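Local coordinates for protein PPR (Rhodospirillum centenum, PDB 1MZU) that probably senses blue light through a 4'-hydroxycinnamic acid chromophore, as the N-terminal photoactive yellow protein domain of a photoreceptor thought to be a sensor histidine kinase, at residues A[26-31]-A[122-127]; A[78-83]-A[110-115]. All coordinates share one frame; numbering follows the deposited sequence.

Contacts 1 and 2, whose centres lie about 15 Å apart, use neighbouring antiparallel strands of one sheet but opposite faces of it. Backbone pairing joins them: Trp124 N lies 2.8 Å from Gln115 O and Phe126 N 2.8 Å from Arg113 O, both probable hydrogen bonds. Trp124, in contact 1, is on the face that meets the loop before strand 34-39. Ile112 and Met114, in contact 2, face helix 78-89 and the chromophore side. There Ile125 CG1 packs 3.7 Å from Met114 CE. The bound 4'-hydroxycinnamic acid is about 7 Å from the side chain of Phe80 in contact 2, and about 11 Å from that of Phe28 in contact 1.

Contact 1 (A[26-31]-A[122-127]); sequences AEFDAL and RYWIFV
Phe28 overlaps the outer end of the Trp124 indole, its CE1-CZ bond lying against the CZ3-CH2 bond of the six-membered ring. CE1 of Phe28 comes to 3.6 Å from CZ3 of Trp124 and 3.7 Å from CH2 of the same ring. CZ of Phe28 follows at 4.0 Å from both of those Trp124 atoms. The two side chains approach from opposite directions, and their ring planes are inclined at 68° with the ring centroids 5.8 Å apart, an oblique aromatic pair with no hydrogen bond between the segments. On Phe28 CG stands anti to the backbone N (chi1 170°), which carries the ring out from the turn of 26-31 to the strand, although its CB does not point straight there. The contact is small and apolar, and both residues have further partners. Trp124 is buried, and its indole NE1 is satisfied by a hydrogen bond to Asp21 OD1 at the other end of the ring system from the Phe28 contact, while Ile20 and Gln37 also touch the side chain. Phe28 leans on Ala35 of strand 34-39, and its carbonyl O accepts a hydrogen bond from Asn48 ND2, tying the loop to the residues just ahead of helix 49-55. Trp124 and Phe126 project from the sheet face turned away from Ile125 and Val127, and Ile20 touches both of them. N-terminal residues packed in this way over the outer face of the central antiparallel sheet of the PAS fold are consistent with the N-terminal cap known from photoactive yellow proteins.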
loop_
_atom_site.group_PDB
_atom_site.type_symbol
_atom_site.label_atom_id
_atom_site.label_comp_id
_atom_site.label_asym_id
_atom_site.label_seq_id
_atom_site.Cartn_x
_atom_site.Cartn_y
_atom_site.Cartn_z
ATOM N N ALA A 26 10.981 -5.502 -13.721
ATOM C CA ALA A 26 11.349 -6.816 -13.188
ATOM C C ALA A 26 12.128 -6.630 -11.887
ATOM O O ALA A 26 12.234 -7.549 -11.072
ATOM C CB ALA A 26 12.177 -7.583 -14.198
ATOM N N GLU A 27 12.670 -5.422 -11.718
ATOM C CA GLU A 27 13.417 -5.025 -10.528
ATOM C C GLU A 27 12.377 -4.625 -9.473
ATOM O O GLU A 27 12.552 -4.893 -8.284
ATOM C CB GLU A 27 14.322 -3.847 -10.854
ATOM N N PHE A 28 11.277 -4.034 -9.952
ATOM C CA PHE A 28 10.142 -3.594 -9.130
ATOM C C PHE A 28 9.418 -4.790 -8.490
ATOM O O PHE A 28 8.955 -4.696 -7.355
ATOM C CB PHE A 28 9.180 -2.725 -9.976
ATOM C CG PHE A 28 7.847 -2.419 -9.312
ATOM C CD1 PHE A 28 7.784 -1.706 -8.098
ATOM C CD2 PHE A 28 6.644 -2.829 -9.919
ATOM C CE1 PHE A 28 6.538 -1.404 -7.498
ATOM C CE2 PHE A 28 5.384 -2.533 -9.330
ATOM C CZ PHE A 28 5.333 -1.816 -8.113
ATOM N N ASP A 29 9.341 -5.903 -9.217
ATOM C CA ASP A 29 8.694 -7.110 -8.709
ATOM C C ASP A 29 9.651 -8.030 -7.952
ATOM O O ASP A 29 9.233 -9.046 -7.376
ATOM C CB ASP A 29 7.956 -7.856 -9.827
ATOM C CG ASP A 29 6.605 -7.227 -10.155
ATOM O OD1 ASP A 29 6.572 -6.079 -10.642
ATOM O OD2 ASP A 29 5.564 -7.869 -9.911
ATOM N N ALA A 30 10.917 -7.610 -7.886
ATOM C CA ALA A 30 11.977 -8.338 -7.183
ATOM C C ALA A 30 12.421 -7.637 -5.885
ATOM O O ALA A 30 13.340 -8.109 -5.215
ATOM C CB ALA A 30 13.174 -8.547 -8.104
ATOM N N LEU A 31 11.756 -6.530 -5.536
ATOM C CA LEU A 31 12.041 -5.744 -4.320
ATOM C C LEU A 31 11.906 -6.531 -3.003
ATOM O O LEU A 31 10.968 -7.322 -2.852
ATOM C CB LEU A 31 11.153 -4.503 -4.264
ATOM C CG LEU A 31 11.449 -3.351 -5.205
ATOM C CD1 LEU A 31 10.403 -2.279 -5.011
ATOM C CD2 LEU A 31 12.842 -2.793 -4.957
ATOM N N ARG A 122 0.097 10.582 -7.255
ATOM C CA ARG A 122 0.497 9.196 -6.993
ATOM C C ARG A 122 1.240 9.065 -5.668
ATOM O O ARG A 122 2.000 9.955 -5.294
ATOM C CB ARG A 122 1.311 8.614 -8.160
ATOM C CG ARG A 122 0.550 8.534 -9.489
ATOM C CD ARG A 122 -0.800 7.805 -9.367
ATOM N NE ARG A 122 -1.777 8.265 -10.357
ATOM C CZ ARG A 122 -1.833 7.842 -11.619
ATOM N NH1 ARG A 122 -0.965 6.942 -12.070
ATOM N NH2 ARG A 122 -2.766 8.312 -12.431
ATOM N N TYR A 123 0.953 7.991 -4.928
ATOM C CA TYR A 123 1.552 7.748 -3.612
ATOM C C TYR A 123 1.994 6.300 -3.448
ATOM O O TYR A 123 1.383 5.388 -4.001
ATOM C CB TYR A 123 0.549 8.093 -2.495
ATOM C CG TYR A 123 -0.028 9.487 -2.575
ATOM C CD1 TYR A 123 -1.239 9.731 -3.269
ATOM C CD2 TYR A 123 0.669 10.591 -2.037
ATOM C CE1 TYR A 123 -1.738 11.053 -3.438
ATOM C CE2 TYR A 123 0.173 11.925 -2.198
ATOM C CZ TYR A 123 -1.025 12.141 -2.901
ATOM O OH TYR A 123 -1.503 13.420 -3.085
ATOM N N TRP A 124 3.011 6.103 -2.618
ATOM C CA TRP A 124 3.579 4.790 -2.358
ATOM C C TRP A 124 3.364 4.276 -0.953
ATOM O O TRP A 124 3.390 5.038 0.018
ATOM C CB TRP A 124 5.082 4.797 -2.611
ATOM C CG TRP A 124 5.471 4.835 -4.036
ATOM C CD1 TRP A 124 5.942 5.906 -4.717
ATOM C CD2 TRP A 124 5.410 3.754 -4.966
ATOM N NE1 TRP A 124 6.173 5.577 -6.032
ATOM C CE2 TRP A 124 5.859 4.256 -6.215
ATOM C CE3 TRP A 124 5.024 2.402 -4.872
ATOM C CZ2 TRP A 124 5.927 3.451 -7.375
ATOM C CZ3 TRP A 124 5.088 1.594 -6.022
ATOM C CH2 TRP A 124 5.540 2.126 -7.259
ATOM N N ILE A 125 3.168 2.965 -0.870
ATOM C CA ILE A 125 2.974 2.259 0.388
ATOM C C ILE A 125 3.967 1.082 0.337
ATOM O O ILE A 125 3.847 0.203 -0.531
ATOM C CB ILE A 125 1.509 1.714 0.549
ATOM C CG1 ILE A 125 0.480 2.842 0.378
ATOM C CG2 ILE A 125 1.355 1.027 1.922
ATOM C CD1 ILE A 125 -0.974 2.404 0.154
ATOM N N PHE A 126 4.964 1.104 1.226
ATOM C CA PHE A 126 5.973 0.047 1.311
ATOM C C PHE A 126 5.689 -0.837 2.500
ATOM O O PHE A 126 5.371 -0.353 3.589
ATOM C CB PHE A 126 7.390 0.624 1.386
ATOM C CG PHE A 126 7.767 1.444 0.189
ATOM C CD1 PHE A 126 7.841 0.848 -1.081
ATOM C CD2 PHE A 126 8.009 2.823 0.312
ATOM C CE1 PHE A 126 8.149 1.609 -2.230
ATOM C CE2 PHE A 126 8.321 3.608 -0.827
ATOM C CZ PHE A 126 8.389 2.994 -2.110
ATOM N N VAL A 127 5.785 -2.144 2.289
ATOM C CA VAL A 127 5.461 -3.131 3.332
ATOM C C VAL A 127 6.655 -4.056 3.624
ATOM O O VAL A 127 7.142 -4.736 2.727
ATOM C CB VAL A 127 4.232 -4.000 2.861
ATOM C CG1 VAL A 127 3.811 -5.003 3.904
ATOM C CG2 VAL A 127 3.035 -3.126 2.494
#

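Contact 2 (A[78-83]-A[110-115]); sequences PAFSGR and VQIRMQ
Phe80 of helix 78-89 drives its ring into strand 107-116, where Ile112 and Met114 receive it from two neighbouring positions on the same strand face. The tight part lies at the far end of the ring. CE of Met114 sits 3.6 Å from Phe80 CE1, and the bend of the methionine at chi3 (118°) turns this methyl to the ring. The sulfur stands farther back, SD of Met114 being 5.2 Å from the Phe80 ring centroid and 52° off its normal, an oblique Met-aromatic contact. Ile112 crosses the phenylalanine at about a right angle: its CG1 is 3.9 Å from Phe80 CE2, and its CG2 is 4.0 Å from Phe80 CZ. Phe97 and Phe99, in edge-to-face pairs, and Phe67 and Phe68 of helix 67-71 also pack against the same ring. The solvent side is looser. Exposed Arg83, one turn on, comes no nearer than 5.0 Å to the strand segment; its NH1 folds back in a weak hydrogen bond of 3.3 Å to Ala79 O, which lies in the guanidinium plane. Replacing Phe80 by an alanine removes the whole ring, which would probably leave a gap between helix and sheet and the Met114 methyl and Ile112 branches without their aromatic partner. Phe80 also touches Phe101, which lines the chromophore pocket, so Phe80 belongs to the second shell around the chromophore. With no hydrogen bond or charge pair between the segments, the helix is held to the strand here by shape and by apolar and sulfur-aromatic contact, which suggests an attachment less strictly directional than a polar one.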
loop_
_atom_site.group_PDB
_atom_site.type_symbol
_atom_site.label_atom_id
_atom_site.label_comp_id
_atom_site.label_asym_id
_atom_site.label_seq_id
_atom_site.Cartn_x
_atom_site.Cartn_y
_atom_site.Cartn_z
ATOM N N PRO A 78 -8.024 5.054 11.727
ATOM C CA PRO A 78 -7.215 6.283 11.720
ATOM C C PRO A 78 -5.692 6.106 11.691
ATOM O O PRO A 78 -4.982 6.981 11.198
ATOM C CB PRO A 78 -7.668 6.992 12.991
ATOM C CG PRO A 78 -9.101 6.653 13.037
ATOM C CD PRO A 78 -9.080 5.174 12.758
ATOM N N ALA A 79 -5.206 4.957 12.160
ATOM C CA ALA A 79 -3.770 4.667 12.177
ATOM C C ALA A 79 -3.186 4.417 10.786
ATOM O O ALA A 79 -1.989 4.586 10.585
ATOM C CB ALA A 79 -3.483 3.466 13.077
ATOM N N PHE A 80 -4.032 4.031 9.832
ATOM C CA PHE A 80 -3.574 3.755 8.468
ATOM C C PHE A 80 -4.231 4.659 7.419
ATOM O O PHE A 80 -3.529 5.465 6.818
ATOM C CB PHE A 80 -3.764 2.258 8.126
ATOM C CG PHE A 80 -2.794 1.698 7.071
ATOM C CD1 PHE A 80 -2.557 2.350 5.832
ATOM C CD2 PHE A 80 -2.195 0.445 7.281
ATOM C CE1 PHE A 80 -1.748 1.756 4.817
ATOM C CE2 PHE A 80 -1.381 -0.166 6.275
ATOM C CZ PHE A 80 -1.163 0.498 5.036
ATOM N N SER A 81 -5.538 4.502 7.168
ATOM C CA SER A 81 -6.234 5.316 6.154
ATOM C C SER A 81 -6.358 6.767 6.548
ATOM O O SER A 81 -6.305 7.644 5.689
ATOM C CB SER A 81 -7.624 4.756 5.786
ATOM O OG SER A 81 -8.548 4.869 6.851
ATOM N N GLY A 82 -6.475 7.009 7.858
ATOM C CA GLY A 82 -6.565 8.366 8.388
ATOM C C GLY A 82 -5.250 9.087 8.130
ATOM O O GLY A 82 -5.251 10.227 7.671
ATOM N N ARG A 83 -4.137 8.378 8.348
ATOM C CA ARG A 83 -2.778 8.897 8.112
ATOM C C ARG A 83 -2.571 9.195 6.622
ATOM O O ARG A 83 -1.925 10.179 6.262
ATOM C CB ARG A 83 -1.738 7.883 8.577
ATOM C CG ARG A 83 -0.886 8.364 9.724
ATOM C CD ARG A 83 -0.162 7.215 10.347
ATOM N NE ARG A 83 0.739 7.596 11.424
ATOM C CZ ARG A 83 1.017 6.817 12.468
ATOM N NH1 ARG A 83 0.445 5.619 12.592
ATOM N NH2 ARG A 83 1.934 7.193 13.345
ATOM N N VAL A 110 3.818 -6.389 10.210
ATOM C CA VAL A 110 4.579 -5.615 9.210
ATOM C C VAL A 110 4.928 -4.198 9.683
ATOM O O VAL A 110 4.357 -3.701 10.641
ATOM C CB VAL A 110 3.801 -5.453 7.855
ATOM C CG1 VAL A 110 3.709 -6.760 7.109
ATOM C CG2 VAL A 110 2.387 -4.896 8.083
ATOM N N GLN A 111 5.895 -3.579 9.009
ATOM C CA GLN A 111 6.311 -2.196 9.263
ATOM C C GLN A 111 5.889 -1.514 7.953
ATOM O O GLN A 111 6.153 -2.033 6.865
ATOM C CB GLN A 111 7.830 -2.056 9.440
ATOM C CG GLN A 111 8.579 -3.200 10.147
ATOM C CD GLN A 111 8.436 -3.214 11.656
ATOM O OE1 GLN A 111 7.769 -4.090 12.224
ATOM N NE2 GLN A 111 9.101 -2.266 12.325
ATOM N N ILE A 112 5.194 -0.386 8.059
ATOM C CA ILE A 112 4.695 0.333 6.881
ATOM C C ILE A 112 5.427 1.659 6.727
ATOM O O ILE A 112 5.690 2.339 7.710
ATOM C CB ILE A 112 3.146 0.608 7.009
ATOM C CG1 ILE A 112 2.358 -0.698 7.195
ATOM C CG2 ILE A 112 2.608 1.433 5.830
ATOM C CD1 ILE A 112 2.404 -1.680 6.037
ATOM N N ARG A 113 5.732 2.013 5.483
ATOM C CA ARG A 113 6.382 3.272 5.130
ATOM C C ARG A 113 5.544 3.863 4.001
ATOM O O ARG A 113 5.422 3.256 2.936
ATOM C CB ARG A 113 7.837 3.043 4.677
ATOM C CG ARG A 113 8.583 4.291 4.137
ATOM C CD ARG A 113 8.823 5.370 5.198
ATOM N NE ARG A 113 9.285 6.622 4.589
ATOM C CZ ARG A 113 9.852 7.634 5.246
ATOM N NH1 ARG A 113 10.043 7.578 6.558
ATOM N NH2 ARG A 113 10.254 8.705 4.575
ATOM N N MET A 114 4.956 5.028 4.256
ATOM C CA MET A 114 4.111 5.738 3.281
ATOM C C MET A 114 4.777 7.033 2.841
ATOM O O MET A 114 5.295 7.766 3.681
ATOM C CB MET A 114 2.759 6.101 3.902
ATOM C CG MET A 114 1.819 4.956 4.164
ATOM S SD MET A 114 0.176 5.550 4.576
ATOM C CE MET A 114 -0.672 4.864 3.294
ATOM N N GLN A 115 4.747 7.315 1.538
ATOM C CA GLN A 115 5.341 8.533 0.963
ATOM C C GLN A 115 4.843 8.890 -0.439
ATOM O O GLN A 115 4.206 8.070 -1.099
ATOM C CB GLN A 115 6.886 8.490 0.981
ATOM C CG GLN A 115 7.535 7.279 0.309
ATOM C CD GLN A 115 9.049 7.358 0.355
ATOM O OE1 GLN A 115 9.686 6.842 1.277
ATOM N NE2 GLN A 115 9.634 8.008 -0.645
#